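Local coordinates for putative alpha-ketoglutarate-dependent taurine dioxygenase (Burkholderia xenovorans, PDB 5HSX), which probably acts as an iron(II)- and 2-oxoglutarate-dependent dioxygenase of the TfdA family, at residues Q151-V156 with P250-R255; A27-E32 with K56-F61; G175-T180 with T202-V207. All blocks are in the same frame, centred on the assembly; numbering follows the deposited sequence.

Contacts 1 and 2 form one continuous body of packing, with centres about 9 Å apart. They meet where N154 ND2 lies 3.0 Å from H28 O, a probable hydrogen bond, and where W152 CZ3 packs 3.6 Å from F61 CE1. Contact 3 stands apart, its centre about 21 Å from that of contact 1 and about 26 Å from that of contact 2. A sodium ion bound by H123, D125, H273 and N323 marks the site where the family's HxD...H motif would hold iron. W152 of contact 1 meets the ring of H273, while the V59 and H177 side chains, in contacts 2 and 3, each lie about 12 Å from the ion.

Contact 1. Residues Q151-V156 with P250-R255; sequences QWTNLV and PEFTVR. With EDO (1,2-ethanediol), chain O.
Q151 opens the antiparallel pairing opposite R255, in a non-hydrogen-bonded pair. Its CG, anti to the carbonyl carbon (chi1 -53°), touches R255 CG at 4.0 Å. The amide and guanidinium planes lie 18° apart, and an ethanediol bridges them: Q151 NE2 donates to its O2 at 2.9 Å in a nearly straight bond, while its C2 sits 3.6 Å above the centre of the R255 guanidinium plane. R255 NE makes a salt bridge with D149.

W152 follows in a hydrogen-bonded pair with V254, W152 N reaching V254 O and V254 N reaching W152 O, each at 3.0 Å. On the face these two share, W152 CB contacts V254 CG1 at 4.2 Å. T153 then returns to the face of Q151. Its OG1, anti to the backbone N, lies 3.3 Å from F252 CB and is hydrogen-bonded to V247 O.

N154 N donates to F252 O at 2.9 Å. This residue ends the strand and is the N-cap of a helix; its OD1 accepts from A157 N and, weakly, from V156 N.

Strand 253-256 borders a four-stranded antiparallel sheet within the chain, with strand 150-154 between it and strand 271-274. The F252 side chain packs on helix 155-161, W122 covers the Q151, T153 and T253 side, and R255 NH1 bonds weakly to T253 O of the second subunit. W152 and V254 face V59 of the mixed sheet, as in the family's double-stranded beta-helix; between the sheets, the W152 ring meets W266 and the sodium ligand H273.

Contact 2. Residues A27-E32 with K56-F61; sequences AHIGAE and KWRVVF. With EDO (1,2-ethanediol), chain N.
W57 holds its CG anti to its own carbonyl carbon (chi1 -71°) and presents a face of the indole to A31 CB, while I29 keeps CG1 anti to its backbone N (chi1 -177°), against the chain that follows W57. A31 CB lies over the five-membered ring of W57 at 4.1 Å from its centroid and 26° off the normal, a CH-pi contact. The opposite face receives an ethanediol, whose C2 is 3.5 Å from W57 CZ3.

I29 CG1 approaches V59 CG1 at 3.9 Å and also touches W57 O and R58 CB; the I29 and R58 side chains cross at about a right angle. G30 has backbone angles at which a CB would press on the carbonyl O of I29, and its CA makes a CA-H...O contact of 3.2 Å with V59 O.

Three backbone bonds fix the register. G30 N donates in plane to a lone pair of W57 O at 2.8 Å, A31 N reaches V59 O at 3.2 Å, and F61 N reaches A31 O at 2.8 Å. At the helix-to-strand turn, beside the 27-30 loop, a water accepts from R58 NE at 2.9 Å and donates to H28 O and K56 O, tying the helix end to the loop. A second nitrogen of the guanidinium, NH2, forms a salt bridge with E215.

The arrangement closes a beta-alpha-beta crossover, in which helix 44-57 links the parallel neighbours 31-34 and 59-62. R58, the first residue past the helix, takes a positive phi and turns the chain into the second strand. Strand 21-24 flanks 31-34, its V22 packing on A31 and W57, and strand 263-267 runs antiparallel along 59-62.

Contact 3. Residues G175-T180 with T202-V207; sequences GIHRFT and TEHPLV
G175 and H177 pair with H204 and T202, and most of the contact gathers round them. G175 is held through both its N-H and its carbonyl: G175 N donates to H204 O at 2.8 Å, and H204 N to G175 O at 2.8 Å. Lacking a side chain, G175 lets L206 CD1 settle 3.8 Å from its CA.

H177 repeats the hydrogen-bonded pairing with T202, H177 N reaching T202 O at 2.8 Å and T202 N reaching H177 O at 3.0 Å. Its ring, with CG anti to the carbonyl carbon (chi1 -60°), takes the edge of H204 over one face. H204 CD2 stands 3.5 Å above the centre of the H177 ring, with the planes at 90°, a T-shaped stack. Both nitrogens of H177 are engaged, ND1 by T127 OG1 and NE2 by a water that donates to P205 O. H204 ND1 is hydrogen-bonded to S306 OG.

On the other face, I176 CD1 rests on E203 CB at 3.8 Å, and E203 OE2 forms a salt bridge with R174. Within a five-stranded antiparallel sheet, these successive strands, their directions 134° apart, make a strongly twisted pair, as in a long-looped beta hairpin.

Contact 1. Residues Q151-V156 with P250-R255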
loop_
_atom_site.group_PDB
_atom_site.type_symbol
_atom_site.label_atom_id
_atom_site.label_comp_id
_atom_site.label_asym_id
_atom_site.label_seq_id
_atom_site.Cartn_x
_atom_site.Cartn_y
_atom_site.Cartn_z
ATOM N N GLN B 151 -0.476 -5.231 5.228
ATOM C CA GLN B 151 -0.887 -5.373 3.839
ATOM C C GLN B 151 -0.792 -6.828 3.403
ATOM O O GLN B 151 0.042 -7.594 3.893
ATOM C CB GLN B 151 -0.046 -4.515 2.889
ATOM C CG GLN B 151 0.028 -3.034 3.288
ATOM C CD GLN B 151 0.531 -2.159 2.163
ATOM O OE1 GLN B 151 0.096 -2.294 1.023
ATOM N NE2 GLN B 151 1.449 -1.239 2.482
ATOM N N TRP B 152 -1.651 -7.187 2.451
ATOM C CA TRP B 152 -1.633 -8.493 1.812
ATOM C C TRP B 152 -1.606 -8.318 0.299
ATOM O O TRP B 152 -2.108 -7.324 -0.236
ATOM C CB TRP B 152 -2.875 -9.345 2.186
ATOM C CG TRP B 152 -2.890 -9.882 3.597
ATOM C CD1 TRP B 152 -2.603 -11.163 3.994
ATOM C CD2 TRP B 152 -3.234 -9.161 4.783
ATOM N NE1 TRP B 152 -2.734 -11.276 5.358
ATOM C CE2 TRP B 152 -3.123 -10.062 5.867
ATOM C CE3 TRP B 152 -3.626 -7.844 5.037
ATOM C CZ2 TRP B 152 -3.391 -9.682 7.184
ATOM C CZ3 TRP B 152 -3.884 -7.465 6.355
ATOM C CH2 TRP B 152 -3.770 -8.383 7.403
ATOM N N THR B 153 -1.061 -9.310 -0.398
ATOM C CA THR B 153 -1.112 -9.301 -1.848
ATOM C C THR B 153 -1.649 -10.635 -2.347
ATOM O O THR B 153 -1.466 -11.672 -1.709
ATOM C CB THR B 153 0.248 -8.996 -2.459
ATOM O OG1 THR B 153 0.102 -8.894 -3.880
ATOM C CG2 THR B 153 1.289 -10.085 -2.090
ATOM N N ASN B 154 -2.316 -10.584 -3.499
ATOM C CA ASN B 154 -3.045 -11.724 -4.054
ATOM C C ASN B 154 -2.125 -12.444 -5.038
ATOM O O ASN B 154 -1.922 -11.981 -6.160
ATOM C CB ASN B 154 -4.324 -11.221 -4.720
ATOM C CG ASN B 154 -5.150 -12.323 -5.335
ATOM O OD1 ASN B 154 -4.662 -13.424 -5.588
ATOM N ND2 ASN B 154 -6.414 -12.023 -5.597
ATOM N N LEU B 155 -1.577 -13.594 -4.622
ATOM C CA LEU B 155 -0.632 -14.324 -5.469
ATOM C C LEU B 155 -1.310 -15.014 -6.647
ATOM O O LEU B 155 -0.631 -15.368 -7.619
ATOM C CB LEU B 155 0.120 -15.364 -4.635
ATOM C CG LEU B 155 0.919 -14.750 -3.467
ATOM C CD1 LEU B 155 1.654 -15.856 -2.713
ATOM C CD2 LEU B 155 1.883 -13.723 -3.976
ATOM N N VAL B 156 -2.618 -15.226 -6.576
ATOM C CA VAL B 156 -3.331 -15.842 -7.694
ATOM C C VAL B 156 -3.546 -14.818 -8.800
ATOM O O VAL B 156 -3.255 -15.070 -9.978
ATOM C CB VAL B 156 -4.664 -16.438 -7.213
ATOM C CG1 VAL B 156 -5.512 -16.864 -8.408
ATOM C CG2 VAL B 156 -4.414 -17.640 -6.279
ATOM N N PRO B 250 0.549 -2.414 -6.701
ATOM C CA PRO B 250 -0.607 -2.016 -5.872
ATOM C C PRO B 250 -1.919 -2.651 -6.280
ATOM O O PRO B 250 -2.790 -2.850 -5.423
ATOM C CB PRO B 250 -0.654 -0.486 -6.053
ATOM C CG PRO B 250 0.726 -0.100 -6.434
ATOM C CD PRO B 250 1.302 -1.256 -7.214
ATOM N N GLU B 251 -2.095 -2.967 -7.562
ATOM C CA GLU B 251 -3.349 -3.566 -8.007
ATOM C C GLU B 251 -3.611 -4.924 -7.368
ATOM O O GLU B 251 -4.760 -5.385 -7.378
ATOM C CB GLU B 251 -3.345 -3.712 -9.525
ATOM C CG GLU B 251 -2.439 -4.827 -10.010
ATOM C CD GLU B 251 -1.991 -4.648 -11.450
ATOM O OE1 GLU B 251 -1.016 -3.895 -11.678
ATOM O OE2 GLU B 251 -2.608 -5.261 -12.351
ATOM N N PHE B 252 -2.584 -5.585 -6.824
ATOM C CA PHE B 252 -2.766 -6.895 -6.201
ATOM C C PHE B 252 -2.940 -6.810 -4.688
ATOM O O PHE B 252 -3.110 -7.851 -4.051
ATOM C CB PHE B 252 -1.572 -7.828 -6.505
ATOM C CG PHE B 252 -1.283 -8.000 -7.971
ATOM C CD1 PHE B 252 -2.302 -8.331 -8.860
ATOM C CD2 PHE B 252 0.007 -7.822 -8.461
ATOM C CE1 PHE B 252 -2.039 -8.483 -10.217
ATOM C CE2 PHE B 252 0.281 -7.965 -9.817
ATOM C CZ PHE B 252 -0.749 -8.300 -10.697
ATOM N N THR B 253 -2.929 -5.611 -4.095
ATOM C CA THR B 253 -2.779 -5.487 -2.649
ATOM C C THR B 253 -4.011 -4.899 -1.969
ATOM O O THR B 253 -4.846 -4.236 -2.587
ATOM C CB THR B 253 -1.565 -4.613 -2.264
ATOM O OG1 THR B 253 -1.827 -3.238 -2.589
ATOM C CG2 THR B 253 -0.315 -5.097 -2.977
ATOM N N VAL B 254 -4.093 -5.147 -0.663
ATOM C CA VAL B 254 -5.039 -4.464 0.218
ATOM C C VAL B 254 -4.308 -4.089 1.503
ATOM O O VAL B 254 -3.427 -4.820 1.965
ATOM C CB VAL B 254 -6.286 -5.337 0.507
ATOM C CG1 VAL B 254 -5.912 -6.595 1.322
ATOM C CG2 VAL B 254 -7.364 -4.517 1.218
ATOM N N ARG B 255 -4.665 -2.935 2.066
ATOM C CA ARG B 255 -4.093 -2.429 3.308
ATOM C C ARG B 255 -5.175 -2.387 4.381
ATOM O O ARG B 255 -6.326 -2.035 4.098
ATOM C CB ARG B 255 -3.491 -1.034 3.079
ATOM C CG ARG B 255 -2.822 -0.396 4.296
ATOM C CD ARG B 255 -2.035 0.824 3.843
ATOM N NE ARG B 255 -1.479 1.557 4.971
ATOM C CZ ARG B 255 -0.541 2.494 4.853
ATOM N NH1 ARG B 255 -0.043 2.779 3.659
ATOM N NH2 ARG B 255 -0.093 3.133 5.938
HETATM C C1 EDO O . 2.998 0.996 6.463
HETATM O O1 EDO O . 3.705 0.257 7.468
HETATM C C2 EDO O . 2.008 0.086 5.740
HETATM O O2 EDO O . 2.723 -0.966 5.077
#

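Contact 2. Residues A27-E32 with K56-F61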
loop_
_atom_site.group_PDB
_atom_site.type_symbol
_atom_site.label_atom_id
_atom_site.label_comp_id
_atom_site.label_asym_id
_atom_site.label_seq_id
_atom_site.Cartn_x
_atom_site.Cartn_y
_atom_site.Cartn_z
ATOM N N ALA B 27 -10.453 -4.513 -5.698
ATOM C CA ALA B 27 -10.972 -5.243 -6.854
ATOM C C ALA B 27 -10.861 -6.750 -6.654
ATOM O O ALA B 27 -11.774 -7.499 -7.020
ATOM C CB ALA B 27 -10.240 -4.820 -8.127
ATOM N N HIS B 28 -9.749 -7.225 -6.081
ATOM C CA HIS B 28 -9.612 -8.675 -6.009
ATOM C C HIS B 28 -9.022 -9.219 -4.713
ATOM O O HIS B 28 -8.717 -10.420 -4.665
ATOM C CB HIS B 28 -8.779 -9.197 -7.188
ATOM C CG HIS B 28 -9.425 -8.990 -8.524
ATOM N ND1 HIS B 28 -10.527 -9.710 -8.940
ATOM C CD2 HIS B 28 -9.124 -8.144 -9.539
ATOM C CE1 HIS B 28 -10.879 -9.315 -10.152
ATOM N NE2 HIS B 28 -10.044 -8.364 -10.538
ATOM N N ILE B 29 -8.863 -8.421 -3.660
ATOM C CA ILE B 29 -8.403 -9.002 -2.398
ATOM C C ILE B 29 -8.951 -8.217 -1.215
ATOM O O ILE B 29 -8.948 -6.981 -1.198
ATOM C CB ILE B 29 -6.860 -9.105 -2.346
ATOM C CG1 ILE B 29 -6.423 -9.777 -1.045
ATOM C CG2 ILE B 29 -6.190 -7.723 -2.523
ATOM C CD1 ILE B 29 -4.964 -10.195 -1.046
ATOM N N GLY B 30 -9.409 -8.960 -0.210
ATOM C CA GLY B 30 -9.794 -8.389 1.064
ATOM C C GLY B 30 -11.284 -8.149 1.164
ATOM O O GLY B 30 -11.883 -7.593 0.239
ATOM N N ALA B 31 -11.891 -8.558 2.278
ATOM C CA ALA B 31 -13.302 -8.295 2.509
ATOM C C ALA B 31 -13.567 -8.266 4.006
ATOM O O ALA B 31 -12.978 -9.044 4.766
ATOM C CB ALA B 31 -14.187 -9.355 1.834
ATOM N N GLU B 32 -14.445 -7.361 4.428
ATOM C CA GLU B 32 -14.935 -7.361 5.798
ATOM C C GLU B 32 -16.128 -8.296 5.899
ATOM O O GLU B 32 -16.946 -8.378 4.979
ATOM C CB GLU B 32 -15.340 -5.954 6.252
ATOM C CG GLU B 32 -14.190 -4.975 6.313
ATOM C CD GLU B 32 -14.493 -3.770 7.192
ATOM O OE1 GLU B 32 -15.652 -3.635 7.642
ATOM O OE2 GLU B 32 -13.568 -2.967 7.440
ATOM N N LYS B 56 -12.457 -16.848 -1.587
ATOM C CA LYS B 56 -12.727 -15.935 -2.692
ATOM C C LYS B 56 -11.939 -14.634 -2.576
ATOM O O LYS B 56 -11.433 -14.116 -3.582
ATOM C CB LYS B 56 -14.221 -15.631 -2.749
ATOM C CG LYS B 56 -14.617 -14.648 -3.839
ATOM C CD LYS B 56 -16.124 -14.430 -3.796
ATOM C CE LYS B 56 -16.604 -13.483 -4.871
ATOM N NZ LYS B 56 -18.077 -13.332 -4.757
ATOM N N TRP B 57 -11.833 -14.085 -1.372
ATOM C CA TRP B 57 -11.224 -12.772 -1.177
ATOM C C TRP B 57 -9.821 -12.836 -0.582
ATOM O O TRP B 57 -9.190 -11.783 -0.408
ATOM C CB TRP B 57 -12.151 -11.899 -0.314
ATOM C CG TRP B 57 -13.377 -11.502 -1.108
ATOM C CD1 TRP B 57 -14.651 -11.993 -0.979
ATOM C CD2 TRP B 57 -13.412 -10.575 -2.202
ATOM N NE1 TRP B 57 -15.477 -11.401 -1.913
ATOM C CE2 TRP B 57 -14.741 -10.535 -2.678
ATOM C CE3 TRP B 57 -12.451 -9.758 -2.812
ATOM C CZ2 TRP B 57 -15.133 -9.719 -3.745
ATOM C CZ3 TRP B 57 -12.838 -8.944 -3.870
ATOM C CH2 TRP B 57 -14.171 -8.932 -4.325
ATOM N N ARG B 58 -9.323 -14.043 -0.270
ATOM C CA ARG B 58 -7.941 -14.312 0.141
ATOM C C ARG B 58 -7.646 -13.925 1.587
ATOM O O ARG B 58 -6.886 -14.623 2.268
ATOM C CB ARG B 58 -6.921 -13.611 -0.756
ATOM C CG ARG B 58 -7.165 -13.704 -2.252
ATOM C CD ARG B 58 -7.414 -15.124 -2.716
ATOM N NE ARG B 58 -7.756 -15.108 -4.135
ATOM C CZ ARG B 58 -7.897 -16.191 -4.889
ATOM N NH1 ARG B 58 -7.710 -17.396 -4.373
ATOM N NH2 ARG B 58 -8.218 -16.061 -6.168
ATOM N N VAL B 59 -8.179 -12.796 2.044
ATOM C CA VAL B 59 -8.090 -12.392 3.445
ATOM C C VAL B 59 -9.413 -11.741 3.828
ATOM O O VAL B 59 -9.939 -10.909 3.082
ATOM C CB VAL B 59 -6.906 -11.438 3.723
ATOM C CG1 VAL B 59 -6.946 -10.166 2.813
ATOM C CG2 VAL B 59 -6.888 -11.038 5.199
ATOM N N VAL B 60 -9.966 -12.132 4.971
ATOM C CA VAL B 60 -11.206 -11.545 5.451
ATOM C C VAL B 60 -10.959 -10.940 6.825
ATOM O O VAL B 60 -10.094 -11.393 7.586
ATOM C CB VAL B 60 -12.367 -12.563 5.478
ATOM C CG1 VAL B 60 -12.682 -13.029 4.049
ATOM C CG2 VAL B 60 -12.040 -13.768 6.371
ATOM N N PHE B 61 -11.719 -9.891 7.134
ATOM C CA PHE B 61 -11.509 -9.113 8.348
ATOM C C PHE B 61 -12.794 -9.025 9.161
ATOM O O PHE B 61 -13.889 -8.912 8.602
ATOM C CB PHE B 61 -11.018 -7.693 8.023
ATOM C CG PHE B 61 -9.777 -7.652 7.179
ATOM C CD1 PHE B 61 -8.529 -7.875 7.743
ATOM C CD2 PHE B 61 -9.859 -7.378 5.822
ATOM C CE1 PHE B 61 -7.378 -7.824 6.967
ATOM C CE2 PHE B 61 -8.715 -7.323 5.035
ATOM C CZ PHE B 61 -7.468 -7.545 5.609
HETATM C C1 EDO N . -13.742 -12.268 -6.537
HETATM O O1 EDO N . -14.465 -11.867 -7.703
HETATM C C2 EDO N . -12.504 -11.396 -6.388
HETATM O O2 EDO N . -11.735 -11.470 -7.592
HETATM O O HOH W 1 -9.420 -12.991 -5.072
#

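Contact 3. Residues G175-T180 with T202-V207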
loop_
_atom_site.group_PDB
_atom_site.type_symbol
_atom_site.label_atom_id
_atom_site.label_comp_id
_atom_site.label_asym_id
_atom_site.label_seq_id
_atom_site.Cartn_x
_atom_site.Cartn_y
_atom_site.Cartn_z
ATOM N N GLY B 175 11.832 -23.657 -6.434
ATOM C CA GLY B 175 12.572 -22.670 -5.671
ATOM C C GLY B 175 12.965 -23.192 -4.302
ATOM O O GLY B 175 12.236 -23.956 -3.670
ATOM N N ILE B 176 14.137 -22.754 -3.843
ATOM C CA ILE B 176 14.640 -23.117 -2.523
ATOM C C ILE B 176 14.249 -22.026 -1.534
ATOM O O ILE B 176 14.630 -20.864 -1.706
ATOM C CB ILE B 176 16.163 -23.316 -2.541
ATOM C CG1 ILE B 176 16.561 -24.367 -3.584
ATOM C CG2 ILE B 176 16.666 -23.664 -1.126
ATOM C CD1 ILE B 176 15.980 -25.762 -3.332
ATOM N N HIS B 177 13.517 -22.404 -0.487
ATOM C CA HIS B 177 13.161 -21.505 0.606
ATOM C C HIS B 177 13.990 -21.856 1.836
ATOM O O HIS B 177 14.136 -23.037 2.175
ATOM C CB HIS B 177 11.671 -21.607 0.954
ATOM C CG HIS B 177 10.744 -21.274 -0.181
ATOM N ND1 HIS B 177 9.731 -20.346 -0.059
ATOM C CD2 HIS B 177 10.665 -21.751 -1.448
ATOM C CE1 HIS B 177 9.075 -20.257 -1.203
ATOM N NE2 HIS B 177 9.618 -21.105 -2.061
ATOM N N ARG B 178 14.533 -20.834 2.502
ATOM C CA ARG B 178 15.407 -21.024 3.655
ATOM C C ARG B 178 14.988 -20.103 4.789
ATOM O O ARG B 178 14.548 -18.972 4.564
ATOM C CB ARG B 178 16.885 -20.735 3.325
ATOM C CG ARG B 178 17.493 -21.617 2.247
ATOM C CD ARG B 178 18.943 -21.210 1.964
ATOM N NE ARG B 178 19.453 -21.844 0.751
ATOM C CZ ARG B 178 20.025 -23.045 0.723
ATOM N NH1 ARG B 178 20.171 -23.734 1.848
ATOM N NH2 ARG B 178 20.458 -23.555 -0.425
ATOM N N PHE B 179 15.163 -20.593 6.011
ATOM C CA PHE B 179 14.995 -19.772 7.199
ATOM C C PHE B 179 15.994 -20.233 8.246
ATOM O O PHE B 179 16.178 -21.437 8.452
ATOM C CB PHE B 179 13.571 -19.851 7.756
ATOM C CG PHE B 179 13.397 -19.142 9.065
ATOM C CD1 PHE B 179 13.254 -19.859 10.240
ATOM C CD2 PHE B 179 13.389 -17.756 9.120
ATOM C CE1 PHE B 179 13.099 -19.205 11.458
ATOM C CE2 PHE B 179 13.232 -17.096 10.328
ATOM C CZ PHE B 179 13.088 -17.822 11.499
ATOM N N THR B 180 16.640 -19.268 8.889
ATOM C CA THR B 180 17.574 -19.534 9.984
ATOM C C THR B 180 17.014 -18.926 11.259
ATOM O O THR B 180 16.952 -17.686 11.374
ATOM C CB THR B 180 18.956 -18.958 9.677
ATOM O OG1 THR B 180 19.497 -19.611 8.520
ATOM C CG2 THR B 180 19.898 -19.157 10.863
ATOM N N THR B 202 13.738 -25.980 2.113
ATOM C CA THR B 202 12.701 -26.718 1.404
ATOM C C THR B 202 12.671 -26.282 -0.052
ATOM O O THR B 202 12.844 -25.097 -0.359
ATOM C CB THR B 202 11.320 -26.499 2.046
ATOM O OG1 THR B 202 11.333 -27.025 3.380
ATOM C CG2 THR B 202 10.210 -27.189 1.242
ATOM N N GLU B 203 12.457 -27.244 -0.944
ATOM C CA GLU B 203 12.225 -26.965 -2.353
ATOM C C GLU B 203 10.720 -26.953 -2.605
ATOM O O GLU B 203 10.046 -27.961 -2.382
ATOM C CB GLU B 203 12.911 -28.003 -3.246
ATOM C CG GLU B 203 12.742 -27.696 -4.742
ATOM C CD GLU B 203 13.325 -28.791 -5.628
ATOM O OE1 GLU B 203 14.541 -29.062 -5.532
ATOM O OE2 GLU B 203 12.558 -29.378 -6.409
ATOM N N HIS B 204 10.202 -25.817 -3.075
ATOM C CA HIS B 204 8.787 -25.633 -3.390
ATOM C C HIS B 204 8.599 -25.374 -4.877
ATOM O O HIS B 204 9.512 -24.862 -5.538
ATOM C CB HIS B 204 8.196 -24.438 -2.624
ATOM C CG HIS B 204 7.930 -24.706 -1.180
ATOM N ND1 HIS B 204 7.067 -25.690 -0.748
ATOM C CD2 HIS B 204 8.394 -24.092 -0.064
ATOM C CE1 HIS B 204 7.019 -25.679 0.576
ATOM N NE2 HIS B 204 7.809 -24.712 1.014
ATOM N N PRO B 205 7.422 -25.679 -5.428
ATOM C CA PRO B 205 7.101 -25.175 -6.766
ATOM C C PRO B 205 7.037 -23.659 -6.744
ATOM O O PRO B 205 6.616 -23.053 -5.755
ATOM C CB PRO B 205 5.724 -25.785 -7.056
ATOM C CG PRO B 205 5.107 -25.915 -5.692
ATOM C CD PRO B 205 6.251 -26.311 -4.785
ATOM N N LEU B 206 7.472 -23.038 -7.839
ATOM C CA LEU B 206 7.260 -21.600 -7.938
ATOM C C LEU B 206 5.793 -21.270 -8.177
ATOM O O LEU B 206 5.364 -20.155 -7.879
ATOM C CB LEU B 206 8.116 -21.007 -9.065
ATOM C CG LEU B 206 9.157 -19.964 -8.689
ATOM C CD1 LEU B 206 10.127 -20.524 -7.657
ATOM C CD2 LEU B 206 9.886 -19.510 -9.958
ATOM N N VAL B 207 5.021 -22.215 -8.715
ATOM C CA VAL B 207 3.589 -22.052 -8.919
ATOM C C VAL B 207 2.877 -23.109 -8.083
ATOM O O VAL B 207 3.048 -24.315 -8.317
ATOM C CB VAL B 207 3.210 -22.176 -10.403
ATOM C CG1 VAL B 207 1.708 -22.052 -10.579
ATOM C CG2 VAL B 207 3.951 -21.124 -11.223
HETATM O O HOH W 2 8.377 -21.266 -4.500
#